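Local coordinates for protein NADH:ubiquinone oxidoreductase, Na translocating, F subunit (Porphyromonas gingivalis, PDB 2R6H) that binds FAD in a two-domain flavoprotein region of the ferredoxin-reductase type, which forms part of one subunit of an oxidoreductase complex, at residues A[22-27]-A[104-109]; A[45-50]-A[139-144]; A[85-90]-A[126-131]. One frame throughout, in Å; residues are numbered along the deposited sequence.

Interaction 1 (A[22-27]-A[104-109]); sequences TFIKEF and NVRIAT. With FAD (flavin-adenine dinucleotide), chain H.
Phe23 and Arg106 run alongside each other in the same direction, the phenyl and guanidinium planes only 14° apart. The arginine gets there by placing CG anti to its backbone N and then bending at chi2 (78°), which folds NH1 back to the root of the phenylalanine, 3.2 Å from Phe23 CB, while Phe23 CD2 sits over one face of the guanidinium. The other ortho carbon of the ring is taken by an aliphatic branch: the Ile107 side chain crosses the phenylalanine obliquely, its CG2 3.7 Å from Phe23 CD1. Thr22 CG2 rests above the centre of one ring face, and Trp69 meets the same ring from outside the two segments. The cluster sits at the end of an antiparallel pair of the FAD-binding barrel, strand 24-27 beside strand 104-106, and Arg106 belongs to that pair. Ile24 lies almost at right angles to Arg106, with Ile24 CG1 4.1 Å from Arg106 CD; on the opposite face of the sheet Phe27 CB meets Val105 CG2. Lys25 and Val105 form the hydrogen-bonded pair: Val105 N reaches Lys25 O at 3.0 Å in the carbonyl plane, whereas Lys25 N approaches Val105 O from above its plane. A further bond, from Ile107 N to Phe23 O, extends the ladder past the strand ends. Strand 100-106 lies at the margin of its sheet, and its second backbone edge is turned to the flavin. FAD N3 donates to Asn104 O at 2.8 Å, and Arg106 N donates to FAD O2 at 3.1 Å, nearly straight at 173°. Backbone carbonyl and amide thus match the donor-acceptor pattern of the isoalloxazine's pyrimidine edge, and the N-H at O2 would be expected to draw electron density toward that end.

Interaction 2 (A[45-50]-A[139-144]); sequences AQIKIP and DKVMMS
Ile47 and Met143, a selenomethionine, meet at the middle of the apolar side of this strand pair. Ile47 CG1 stands beside its own backbone N, and a further bend at chi2 (-59°) swings CD1 across to Met143 CG, 3.7 Å away, with the selenium atom of Met143 only slightly farther off. Met143 holds CG anti to its backbone N, and its chain runs obliquely past the isoleucine. Two smaller groups flank this crossing: Ile47 CG2 touches Val141 CG1 at 4.0 Å, and Ala45 CB touches Met143 CG at 4.1 Å. The two segments are neighbouring antiparallel strands of the six-stranded sheet in the FAD-binding barrel, with strand 85-90 on the other side of 44-49 and strand 9-19 on the other side of 140-147. Ile47 and Met143 form a non-hydrogen-bonded pair; next to them Gln46 and Ser144 are bonded twice, Gln46 N to Ser144 O at 2.8 Å and Ser144 N to Gln46 O at 2.9 Å, each donor in the carbonyl plane. Farther along, Lys48 N reaches Met142 O at 3.0 Å from 26° above that plane. On the outer face Lys48 CB packs on Met142 CB at 3.7 Å before the two exposed chains diverge. Ser144 OG lies 3.6 Å from Gln46 CB and is hydrogen-bonded to Tyr147 OH, outside the two segments.

Interaction 3 (A[85-90]-A[126-131]); sequences TVRAYS and GISSSY. With FAD (flavin-adenine dinucleotide), chain H.
Strand 85-90 runs at 75° to the short helix 127-131, their axes 9.3 Å apart, with the FAD pyrophosphate held by Arg87 of the strand and by backbone N-H groups of residues 127-129. The strand carries Arg87-Ala88-Tyr89-Ser90, which fits the RxYS flavin-binding motif of the ferredoxin reductase family. Two side chains connect it to the helix and the cofactor. Tyr89 OH and Ser128 OG share a hydrogen bond of 2.8 Å, the serine oxygen lying in the plane of the phenol at its edge; Tyr89 OH is also within a very short hydrogen-bonding distance of FAD O4', so strand, helix segment and ribityl chain meet at the tyrosine oxygen. Arg87 sends CG anti to its backbone N and bends at chi2 and chi3, which turns its guanidinium to the phosphate: NE and NH1 both donate to FAD O1P, although the place of that oxygen is less certain, and Ser128 CB lies over one face of the guanidinium. The third nitrogen is tied back to the strand, Arg87 NH2 to Val86 O at 2.6 Å, which limits rotation of the group. Thr85 CG2 and Ile127 CD1 meet tip to tip beside it. From the other segment, Ile127 N donates to FAD O2A at 3.1 Å, and Ser129 N to FAD O2P at 2.6 Å, N-H groups that would be expected to offset the phosphate charge. At the far end of the strand Ser90 N donates to FAD O4 at 2.7 Å.

All three contacts belong to the FAD-binding barrel. Along the chain the segments come as 22-27, 45-50, 85-90, 104-109, 126-131 and 139-144, so interaction 1 alternates with both others, while interaction 3 falls between the segments of interaction 2. Interactions 2 and 3 have centres about 9 Å apart and are joined by the pairing of strands 44-49 and 85-90. Interaction 1 is about 11 Å from interaction 3 and about 16 Å from interaction 2, centre to centre, and touches interaction 3 through Ala108, Gly126 and Ser129. FAD is thus held by both outermost strands of the sheet and by residues 127-129, while interaction 2 ties strand 44-49 into the sheet behind strand 85-90.

Interaction 1 (A[22-27]-A[104-109])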
loop_
_atom_site.group_PDB
_atom_site.type_symbol
_atom_site.label_atom_id
_atom_site.label_comp_id
_atom_site.label_asym_id
_atom_site.label_seq_id
_atom_site.Cartn_x
_atom_site.Cartn_y
_atom_site.Cartn_z
ATOM N N THR A 22 2.668 9.286 -6.968
ATOM C CA THR A 22 2.252 9.482 -8.357
ATOM C C THR A 22 1.073 8.597 -8.794
ATOM O O THR A 22 0.214 9.021 -9.561
ATOM C CB THR A 22 3.394 9.301 -9.336
ATOM O OG1 THR A 22 4.352 10.346 -9.143
ATOM C CG2 THR A 22 2.857 9.388 -10.753
ATOM N N PHE A 23 1.032 7.373 -8.293
ATOM C CA PHE A 23 -0.015 6.464 -8.691
ATOM C C PHE A 23 -0.815 5.877 -7.515
ATOM O O PHE A 23 -1.572 4.905 -7.673
ATOM C CB PHE A 23 0.587 5.371 -9.546
ATOM C CG PHE A 23 1.202 5.875 -10.795
ATOM C CD1 PHE A 23 0.459 6.632 -11.684
ATOM C CD2 PHE A 23 2.518 5.594 -11.095
ATOM C CE1 PHE A 23 1.030 7.105 -12.858
ATOM C CE2 PHE A 23 3.091 6.064 -12.259
ATOM C CZ PHE A 23 2.353 6.816 -13.140
ATOM N N ILE A 24 -0.664 6.468 -6.334
ATOM C CA ILE A 24 -1.470 6.048 -5.195
ATOM C C ILE A 24 -2.227 7.215 -4.576
ATOM O O ILE A 24 -1.628 8.162 -4.058
ATOM C CB ILE A 24 -0.622 5.345 -4.148
ATOM C CG1 ILE A 24 0.298 4.354 -4.853
ATOM C CG2 ILE A 24 -1.521 4.631 -3.162
ATOM C CD1 ILE A 24 1.293 3.706 -3.958
ATOM N N LYS A 25 -3.550 7.156 -4.671
ATOM C CA LYS A 25 -4.405 8.096 -3.969
ATOM C C LYS A 25 -4.691 7.580 -2.567
ATOM O O LYS A 25 -4.842 6.371 -2.349
ATOM C CB LYS A 25 -5.715 8.320 -4.719
ATOM C CG LYS A 25 -5.648 9.475 -5.662
ATOM C CD LYS A 25 -6.766 9.432 -6.677
ATOM C CE LYS A 25 -6.689 10.637 -7.591
ATOM N NZ LYS A 25 -6.626 11.901 -6.804
ATOM N N GLU A 26 -4.739 8.504 -1.615
ATOM C CA GLU A 26 -5.187 8.165 -0.283
ATOM C C GLU A 26 -6.684 8.393 -0.250
ATOM O O GLU A 26 -7.153 9.525 -0.194
ATOM C CB GLU A 26 -4.485 9.003 0.767
ATOM C CG GLU A 26 -4.722 8.484 2.146
ATOM C CD GLU A 26 -4.386 9.500 3.199
ATOM O OE1 GLU A 26 -4.379 10.709 2.877
ATOM O OE2 GLU A 26 -4.127 9.090 4.348
ATOM N N PHE A 27 -7.427 7.295 -0.315
ATOM C CA PHE A 27 -8.875 7.324 -0.464
ATOM C C PHE A 27 -9.544 7.134 0.894
ATOM O O PHE A 27 -9.481 6.062 1.475
ATOM C CB PHE A 27 -9.279 6.229 -1.444
ATOM C CG PHE A 27 -10.744 6.146 -1.696
ATOM C CD1 PHE A 27 -11.459 7.273 -2.076
ATOM C CD2 PHE A 27 -11.403 4.935 -1.589
ATOM C CE1 PHE A 27 -12.804 7.199 -2.317
ATOM C CE2 PHE A 27 -12.747 4.854 -1.832
ATOM C CZ PHE A 27 -13.454 5.992 -2.197
ATOM N N ASN A 104 -5.409 2.933 0.416
ATOM C CA ASN A 104 -4.377 3.341 -0.525
ATOM C C ASN A 104 -4.624 2.663 -1.847
ATOM O O ASN A 104 -4.486 1.454 -1.942
ATOM C CB ASN A 104 -3.002 2.912 -0.041
ATOM C CG ASN A 104 -2.569 3.643 1.179
ATOM O OD1 ASN A 104 -3.251 4.561 1.646
ATOM N ND2 ASN A 104 -1.428 3.245 1.723
ATOM N N VAL A 105 -4.956 3.428 -2.878
ATOM C CA VAL A 105 -5.299 2.827 -4.153
ATOM C C VAL A 105 -4.310 3.133 -5.257
ATOM O O VAL A 105 -4.122 4.291 -5.613
ATOM C CB VAL A 105 -6.653 3.298 -4.600
ATOM C CG1 VAL A 105 -7.060 2.574 -5.845
ATOM C CG2 VAL A 105 -7.644 3.037 -3.512
ATOM N N ARG A 106 -3.680 2.086 -5.791
ATOM C CA ARG A 106 -2.812 2.184 -6.960
ATOM C C ARG A 106 -3.676 2.153 -8.219
ATOM O O ARG A 106 -4.416 1.195 -8.456
ATOM C CB ARG A 106 -1.833 1.006 -6.968
ATOM C CG ARG A 106 -0.936 0.857 -8.208
ATOM C CD ARG A 106 0.217 1.843 -8.153
ATOM N NE ARG A 106 1.407 1.449 -8.910
ATOM C CZ ARG A 106 1.631 1.769 -10.186
ATOM N NH1 ARG A 106 0.727 2.474 -10.867
ATOM N NH2 ARG A 106 2.755 1.373 -10.789
ATOM N N ILE A 107 -3.601 3.205 -9.024
ATOM C CA ILE A 107 -4.321 3.229 -10.297
ATOM C C ILE A 107 -3.720 2.215 -11.281
ATOM O O ILE A 107 -2.544 2.305 -11.660
ATOM C CB ILE A 107 -4.298 4.624 -10.919
ATOM C CG1 ILE A 107 -5.124 4.641 -12.185
ATOM C CG2 ILE A 107 -2.885 5.041 -11.234
ATOM C CD1 ILE A 107 -6.580 4.645 -11.942
ATOM N N ALA A 108 -4.519 1.236 -11.688
ATOM C CA ALA A 108 -3.999 0.149 -12.502
ATOM C C ALA A 108 -3.952 0.549 -13.966
ATOM O O ALA A 108 -4.836 0.171 -14.740
ATOM C CB ALA A 108 -4.832 -1.075 -12.324
ATOM N N THR A 109 -2.926 1.315 -14.341
ATOM C CA THR A 109 -2.692 1.658 -15.737
ATOM C C THR A 109 -2.381 0.388 -16.499
ATOM O O THR A 109 -1.859 -0.556 -15.932
ATOM C CB THR A 109 -1.477 2.568 -15.883
ATOM O OG1 THR A 109 -0.305 1.844 -15.500
ATOM C CG2 THR A 109 -1.599 3.778 -14.994
HETATM P PA FAD H . -8.468 -4.725 -13.168
HETATM O O1A FAD H . -8.676 -5.903 -12.223
HETATM O O2A FAD H . -9.634 -4.473 -14.129
HETATM O O5B FAD H . -7.095 -4.910 -14.018
HETATM C C5B FAD H . -5.836 -4.921 -13.362
HETATM C C4B FAD H . -4.717 -4.639 -14.357
HETATM O O4B FAD H . -4.716 -5.626 -15.371
HETATM C C3B FAD H . -4.886 -3.291 -15.042
HETATM O O3B FAD H . -3.664 -2.599 -14.973
HETATM C C2B FAD H . -5.205 -3.605 -16.488
HETATM O O2B FAD H . -4.559 -2.688 -17.341
HETATM C C1B FAD H . -4.636 -5.012 -16.650
HETATM N N9A FAD H . -5.300 -5.826 -17.707
HETATM C C8A FAD H . -6.648 -6.039 -17.906
HETATM N N7A FAD H . -6.806 -6.853 -18.982
HETATM C C5A FAD H . -5.578 -7.169 -19.477
HETATM C C6A FAD H . -5.150 -7.958 -20.555
HETATM N N6A FAD H . -6.034 -8.509 -21.387
HETATM N N1A FAD H . -3.792 -8.094 -20.816
HETATM C C2A FAD H . -2.858 -7.454 -20.014
HETATM N N3A FAD H . -3.284 -6.675 -18.948
HETATM C C4A FAD H . -4.620 -6.531 -18.683
HETATM N N1 FAD H . -4.890 -2.772 -4.228
HETATM C C2 FAD H . -4.610 -1.524 -3.735
HETATM O O2 FAD H . -4.315 -0.642 -4.531
HETATM N N3 FAD H . -4.662 -1.287 -2.370
HETATM C C4 FAD H . -5.003 -2.299 -1.476
HETATM O O4 FAD H . -5.068 -2.142 -0.245
HETATM C C4X FAD H . -5.285 -3.554 -1.989
HETATM N N5 FAD H . -5.624 -4.561 -1.113
HETATM C C5X FAD H . -5.894 -5.816 -1.623
HETATM C C6 FAD H . -6.222 -6.832 -0.732
HETATM C C7 FAD H . -6.510 -8.109 -1.198
HETATM C C7M FAD H . -6.867 -9.177 -0.199
HETATM C C8 FAD H . -6.462 -8.359 -2.571
HETATM C C8M FAD H . -6.760 -9.724 -3.100
HETATM C C9 FAD H . -6.129 -7.339 -3.455
HETATM C C9A FAD H . -5.844 -6.062 -2.993
HETATM N N10 FAD H . -5.506 -5.041 -3.868
HETATM C C10 FAD H . -5.225 -3.792 -3.364
HETATM C "C1'" FAD H . -5.629 -5.176 -5.356
HETATM C "C2'" FAD H . -6.994 -4.651 -5.770
HETATM O "O2'" FAD H . -7.987 -5.441 -5.164
HETATM C "C3'" FAD H . -7.196 -4.681 -7.281
HETATM O "O3'" FAD H . -6.718 -5.884 -7.837
HETATM C "C4'" FAD H . -6.518 -3.478 -7.908
HETATM O "O4'" FAD H . -7.249 -2.353 -7.500
HETATM C "C5'" FAD H . -6.558 -3.546 -9.424
HETATM O "O5'" FAD H . -7.851 -3.948 -9.813
HETATM P P FAD H . -8.673 -3.075 -10.884
HETATM O O1P FAD H . -10.131 -3.466 -10.870
HETATM O O2P FAD H . -8.464 -1.606 -10.620
HETATM O O3P FAD H . -8.014 -3.448 -12.286
#

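Interaction 2 (A[45-50]-A[139-144])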
loop_
_atom_site.group_PDB
_atom_site.type_symbol
_atom_site.label_atom_id
_atom_site.label_comp_id
_atom_site.label_asym_id
_atom_site.label_seq_id
_atom_site.Cartn_x
_atom_site.Cartn_y
_atom_site.Cartn_z
ATOM N N ALA A 45 -11.352 -4.507 2.979
ATOM C CA ALA A 45 -12.762 -4.256 2.714
ATOM C C ALA A 45 -13.043 -4.399 1.222
ATOM O O ALA A 45 -12.133 -4.661 0.434
ATOM C CB ALA A 45 -13.151 -2.874 3.204
ATOM N N GLN A 46 -14.296 -4.226 0.825
ATOM C CA GLN A 46 -14.633 -4.356 -0.579
ATOM C C GLN A 46 -15.512 -3.234 -1.063
ATOM O O GLN A 46 -16.519 -2.919 -0.427
ATOM C CB GLN A 46 -15.350 -5.661 -0.813
ATOM C CG GLN A 46 -14.625 -6.813 -0.254
ATOM C CD GLN A 46 -15.071 -8.080 -0.893
ATOM O OE1 GLN A 46 -16.264 -8.386 -0.911
ATOM N NE2 GLN A 46 -14.123 -8.831 -1.447
ATOM N N ILE A 47 -15.141 -2.651 -2.200
ATOM C CA ILE A 47 -15.927 -1.589 -2.804
ATOM C C ILE A 47 -16.814 -2.148 -3.893
ATOM O O ILE A 47 -16.393 -3.012 -4.657
ATOM C CB ILE A 47 -15.044 -0.511 -3.456
ATOM C CG1 ILE A 47 -13.883 -0.132 -2.545
ATOM C CG2 ILE A 47 -15.880 0.721 -3.789
ATOM C CD1 ILE A 47 -14.319 0.385 -1.206
ATOM N N LYS A 48 -18.050 -1.659 -3.956
ATOM C CA LYS A 48 -18.888 -1.928 -5.108
ATOM C C LYS A 48 -18.520 -0.926 -6.178
ATOM O O LYS A 48 -18.588 0.280 -5.965
ATOM C CB LYS A 48 -20.383 -1.846 -4.775
ATOM C CG LYS A 48 -20.993 -3.190 -4.373
ATOM C CD LYS A 48 -22.522 -3.212 -4.468
ATOM C CE LYS A 48 -23.093 -4.501 -3.855
ATOM N NZ LYS A 48 -24.589 -4.550 -3.901
ATOM N N ILE A 49 -18.080 -1.439 -7.314
ATOM C CA ILE A 49 -17.849 -0.631 -8.488
ATOM C C ILE A 49 -19.029 -0.849 -9.444
ATOM O O ILE A 49 -19.294 -1.985 -9.866
ATOM C CB ILE A 49 -16.552 -1.049 -9.183
ATOM C CG1 ILE A 49 -15.352 -0.396 -8.509
ATOM C CG2 ILE A 49 -16.574 -0.599 -10.595
ATOM C CD1 ILE A 49 -14.906 -1.106 -7.289
ATOM N N PRO A 50 -19.738 0.237 -9.805
ATOM C CA PRO A 50 -20.946 0.143 -10.627
ATOM C C PRO A 50 -20.617 0.188 -12.114
ATOM O O PRO A 50 -19.441 0.303 -12.478
ATOM C CB PRO A 50 -21.669 1.422 -10.247
ATOM C CG PRO A 50 -20.531 2.408 -10.232
ATOM C CD PRO A 50 -19.334 1.645 -9.642
ATOM N N ASP A 139 -18.919 12.270 -2.541
ATOM C CA ASP A 139 -19.477 11.122 -3.244
ATOM C C ASP A 139 -19.786 9.941 -2.327
ATOM O O ASP A 139 -19.328 9.886 -1.189
ATOM C CB ASP A 139 -18.556 10.705 -4.388
ATOM C CG ASP A 139 -18.550 11.722 -5.524
ATOM O OD1 ASP A 139 -19.489 12.559 -5.548
ATOM O OD2 ASP A 139 -17.624 11.689 -6.381
ATOM N N LYS A 140 -20.571 8.999 -2.835
ATOM C CA LYS A 140 -20.986 7.837 -2.058
ATOM C C LYS A 140 -20.426 6.540 -2.630
ATOM O O LYS A 140 -20.395 6.339 -3.851
ATOM C CB LYS A 140 -22.520 7.743 -1.997
ATOM C CG LYS A 140 -23.231 8.945 -1.370
ATOM C CD LYS A 140 -22.608 9.355 -0.041
ATOM C CE LYS A 140 -23.573 10.159 0.822
ATOM N NZ LYS A 140 -24.873 9.434 0.993
ATOM N N VAL A 141 -19.995 5.654 -1.743
ATOM C CA VAL A 141 -19.548 4.328 -2.158
ATOM C C VAL A 141 -20.171 3.273 -1.279
ATOM O O VAL A 141 -20.395 3.512 -0.089
ATOM C CB VAL A 141 -18.035 4.186 -2.025
ATOM C CG1 VAL A 141 -17.373 4.432 -3.351
ATOM C CG2 VAL A 141 -17.516 5.136 -0.950
HETATM N N MSE A 142 -20.437 2.106 -1.859
HETATM C CA MSE A 142 -20.885 0.956 -1.084
HETATM C C MSE A 142 -19.678 0.155 -0.662
HETATM O O MSE A 142 -18.828 -0.168 -1.485
HETATM C CB MSE A 142 -21.804 0.074 -1.913
HETATM C CG MSE A 142 -23.043 0.783 -2.408
HETATM SE SE MSE A 142 -24.266 1.306 -0.970
HETATM C CE MSE A 142 -25.011 2.931 -1.801
HETATM N N MSE A 143 -19.599 -0.171 0.618
HETATM C CA MSE A 143 -18.412 -0.823 1.131
HETATM C C MSE A 143 -18.744 -1.882 2.157
HETATM O O MSE A 143 -19.555 -1.667 3.043
HETATM C CB MSE A 143 -17.483 0.209 1.746
HETATM C CG MSE A 143 -16.100 -0.324 1.971
HETATM SE SE MSE A 143 -14.869 1.003 2.680
HETATM C CE MSE A 143 -15.619 1.163 4.480
ATOM N N SER A 144 -18.111 -3.035 2.038
ATOM C CA SER A 144 -18.323 -4.105 3.007
ATOM C C SER A 144 -17.011 -4.545 3.636
ATOM O O SER A 144 -15.944 -4.372 3.053
ATOM C CB SER A 144 -19.022 -5.308 2.358
ATOM O OG SER A 144 -18.405 -5.691 1.137
#

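Interaction 3 (A[85-90]-A[126-131])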
loop_
_atom_site.group_PDB
_atom_site.type_symbol
_atom_site.label_atom_id
_atom_site.label_comp_id
_atom_site.label_asym_id
_atom_site.label_seq_id
_atom_site.Cartn_x
_atom_site.Cartn_y
_atom_site.Cartn_z
ATOM N N THR A 85 -19.387 -4.844 -10.179
ATOM C CA THR A 85 -18.374 -5.727 -9.603
ATOM C C THR A 85 -17.895 -5.265 -8.232
ATOM O O THR A 85 -18.295 -4.225 -7.732
ATOM C CB THR A 85 -17.154 -5.888 -10.538
ATOM O OG1 THR A 85 -16.344 -6.985 -10.085
ATOM C CG2 THR A 85 -16.324 -4.609 -10.570
ATOM N N VAL A 86 -17.027 -6.057 -7.631
ATOM C CA VAL A 86 -16.593 -5.819 -6.269
ATOM C C VAL A 86 -15.065 -5.944 -6.210
ATOM O O VAL A 86 -14.475 -6.751 -6.928
ATOM C CB VAL A 86 -17.298 -6.827 -5.304
ATOM C CG1 VAL A 86 -16.886 -6.605 -3.857
ATOM C CG2 VAL A 86 -18.801 -6.704 -5.430
ATOM N N ARG A 87 -14.409 -5.146 -5.381
ATOM C CA ARG A 87 -12.953 -5.196 -5.362
ATOM C C ARG A 87 -12.368 -5.007 -3.975
ATOM O O ARG A 87 -12.940 -4.306 -3.132
ATOM C CB ARG A 87 -12.355 -4.170 -6.323
ATOM C CG ARG A 87 -10.944 -4.502 -6.726
ATOM C CD ARG A 87 -10.879 -5.802 -7.506
ATOM N NE ARG A 87 -11.008 -5.588 -8.946
ATOM C CZ ARG A 87 -12.069 -5.932 -9.676
ATOM N NH1 ARG A 87 -12.088 -5.682 -10.983
ATOM N NH2 ARG A 87 -13.112 -6.526 -9.110
ATOM N N ALA A 88 -11.211 -5.626 -3.755
ATOM C CA ALA A 88 -10.590 -5.652 -2.433
ATOM C C ALA A 88 -9.606 -4.497 -2.176
ATOM O O ALA A 88 -8.709 -4.242 -2.986
ATOM C CB ALA A 88 -9.900 -6.994 -2.211
ATOM N N TYR A 89 -9.775 -3.810 -1.047
ATOM C CA TYR A 89 -8.785 -2.832 -0.607
ATOM C C TYR A 89 -8.511 -2.951 0.895
ATOM O O TYR A 89 -9.442 -3.075 1.695
ATOM C CB TYR A 89 -9.166 -1.406 -1.049
ATOM C CG TYR A 89 -9.193 -1.300 -2.556
ATOM C CD1 TYR A 89 -8.021 -1.155 -3.278
ATOM C CD2 TYR A 89 -10.381 -1.404 -3.258
ATOM C CE1 TYR A 89 -8.032 -1.098 -4.661
ATOM C CE2 TYR A 89 -10.407 -1.344 -4.635
ATOM C CZ TYR A 89 -9.228 -1.194 -5.337
ATOM O OH TYR A 89 -9.250 -1.143 -6.717
ATOM N N SER A 90 -7.222 -2.944 1.250
ATOM C CA SER A 90 -6.772 -3.141 2.625
ATOM C C SER A 90 -6.947 -1.877 3.451
ATOM O O SER A 90 -6.687 -0.792 2.947
ATOM C CB SER A 90 -5.293 -3.525 2.633
ATOM O OG SER A 90 -5.100 -4.858 2.206
ATOM N N GLY A 126 -7.576 -0.655 -15.234
ATOM C CA GLY A 126 -8.278 -1.330 -14.156
ATOM C C GLY A 126 -9.646 -0.749 -13.868
ATOM O O GLY A 126 -9.749 0.406 -13.466
ATOM N N ILE A 127 -10.697 -1.548 -14.056
ATOM C CA ILE A 127 -12.055 -1.019 -13.964
ATOM C C ILE A 127 -12.378 -0.511 -12.563
ATOM O O ILE A 127 -13.229 0.349 -12.394
ATOM C CB ILE A 127 -13.149 -2.024 -14.449
ATOM C CG1 ILE A 127 -13.458 -3.043 -13.370
ATOM C CG2 ILE A 127 -12.765 -2.718 -15.745
ATOM C CD1 ILE A 127 -14.640 -2.656 -12.546
ATOM N N SER A 128 -11.698 -1.033 -11.556
ATOM C CA SER A 128 -11.965 -0.594 -10.200
ATOM C C SER A 128 -11.121 0.613 -9.813
ATOM O O SER A 128 -11.640 1.682 -9.485
ATOM C CB SER A 128 -11.735 -1.733 -9.219
ATOM O OG SER A 128 -11.775 -1.249 -7.890
ATOM N N SER A 129 -9.810 0.443 -9.834
ATOM C CA SER A 129 -8.938 1.554 -9.507
ATOM C C SER A 129 -9.338 2.811 -10.300
ATOM O O SER A 129 -9.343 3.911 -9.750
ATOM C CB SER A 129 -7.480 1.183 -9.738
ATOM O OG SER A 129 -7.244 0.974 -11.115
ATOM N N SER A 130 -9.706 2.642 -11.573
ATOM C CA SER A 130 -10.052 3.776 -12.429
ATOM C C SER A 130 -11.287 4.502 -11.931
ATOM O O SER A 130 -11.385 5.712 -12.099
ATOM C CB SER A 130 -10.259 3.360 -13.889
ATOM O OG SER A 130 -9.082 2.815 -14.451
ATOM N N TYR A 131 -12.231 3.780 -11.328
ATOM C CA TYR A 131 -13.454 4.408 -10.827
ATOM C C TYR A 131 -13.130 5.149 -9.551
ATOM O O TYR A 131 -13.499 6.310 -9.398
ATOM C CB TYR A 131 -14.585 3.393 -10.584
ATOM C CG TYR A 131 -15.827 3.982 -9.926
ATOM C CD1 TYR A 131 -16.692 4.819 -10.630
ATOM C CD2 TYR A 131 -16.141 3.695 -8.605
ATOM C CE1 TYR A 131 -17.831 5.354 -10.032
ATOM C CE2 TYR A 131 -17.279 4.229 -7.995
ATOM C CZ TYR A 131 -18.120 5.050 -8.710
ATOM O OH TYR A 131 -19.235 5.574 -8.094
HETATM P PA FAD H . -8.468 -4.725 -13.168
HETATM O O1A FAD H . -8.676 -5.903 -12.223
HETATM O O2A FAD H . -9.634 -4.473 -14.129
HETATM O O5B FAD H . -7.095 -4.910 -14.018
HETATM C C5B FAD H . -5.836 -4.921 -13.362
HETATM C C4B FAD H . -4.717 -4.639 -14.357
HETATM O O4B FAD H . -4.716 -5.626 -15.371
HETATM C C3B FAD H . -4.886 -3.291 -15.042
HETATM O O3B FAD H . -3.664 -2.599 -14.973
HETATM C C2B FAD H . -5.205 -3.605 -16.488
HETATM O O2B FAD H . -4.559 -2.688 -17.341
HETATM C C1B FAD H . -4.636 -5.012 -16.650
HETATM N N9A FAD H . -5.300 -5.826 -17.707
HETATM C C8A FAD H . -6.648 -6.039 -17.906
HETATM N N7A FAD H . -6.806 -6.853 -18.982
HETATM C C5A FAD H . -5.578 -7.169 -19.477
HETATM C C6A FAD H . -5.150 -7.958 -20.555
HETATM N N6A FAD H . -6.034 -8.509 -21.387
HETATM N N1A FAD H . -3.792 -8.094 -20.816
HETATM C C2A FAD H . -2.858 -7.454 -20.014
HETATM N N3A FAD H . -3.284 -6.675 -18.948
HETATM C C4A FAD H . -4.620 -6.531 -18.683
HETATM N N1 FAD H . -4.890 -2.772 -4.228
HETATM C C2 FAD H . -4.610 -1.524 -3.735
HETATM O O2 FAD H . -4.315 -0.642 -4.531
HETATM N N3 FAD H . -4.662 -1.287 -2.370
HETATM C C4 FAD H . -5.003 -2.299 -1.476
HETATM O O4 FAD H . -5.068 -2.142 -0.245
HETATM C C4X FAD H . -5.285 -3.554 -1.989
HETATM N N5 FAD H . -5.624 -4.561 -1.113
HETATM C C5X FAD H . -5.894 -5.816 -1.623
HETATM C C6 FAD H . -6.222 -6.832 -0.732
HETATM C C7 FAD H . -6.510 -8.109 -1.198
HETATM C C7M FAD H . -6.867 -9.177 -0.199
HETATM C C8 FAD H . -6.462 -8.359 -2.571
HETATM C C8M FAD H . -6.760 -9.724 -3.100
HETATM C C9 FAD H . -6.129 -7.339 -3.455
HETATM C C9A FAD H . -5.844 -6.062 -2.993
HETATM N N10 FAD H . -5.506 -5.041 -3.868
HETATM C C10 FAD H . -5.225 -3.792 -3.364
HETATM C "C1'" FAD H . -5.629 -5.176 -5.356
HETATM C "C2'" FAD H . -6.994 -4.651 -5.770
HETATM O "O2'" FAD H . -7.987 -5.441 -5.164
HETATM C "C3'" FAD H . -7.196 -4.681 -7.281
HETATM O "O3'" FAD H . -6.718 -5.884 -7.837
HETATM C "C4'" FAD H . -6.518 -3.478 -7.908
HETATM O "O4'" FAD H . -7.249 -2.353 -7.500
HETATM C "C5'" FAD H . -6.558 -3.546 -9.424
HETATM O "O5'" FAD H . -7.851 -3.948 -9.813
HETATM P P FAD H . -8.673 -3.075 -10.884
HETATM O O1P FAD H . -10.131 -3.466 -10.870
HETATM O O2P FAD H . -8.464 -1.606 -10.620
HETATM O O3P FAD H . -8.014 -3.448 -12.286
#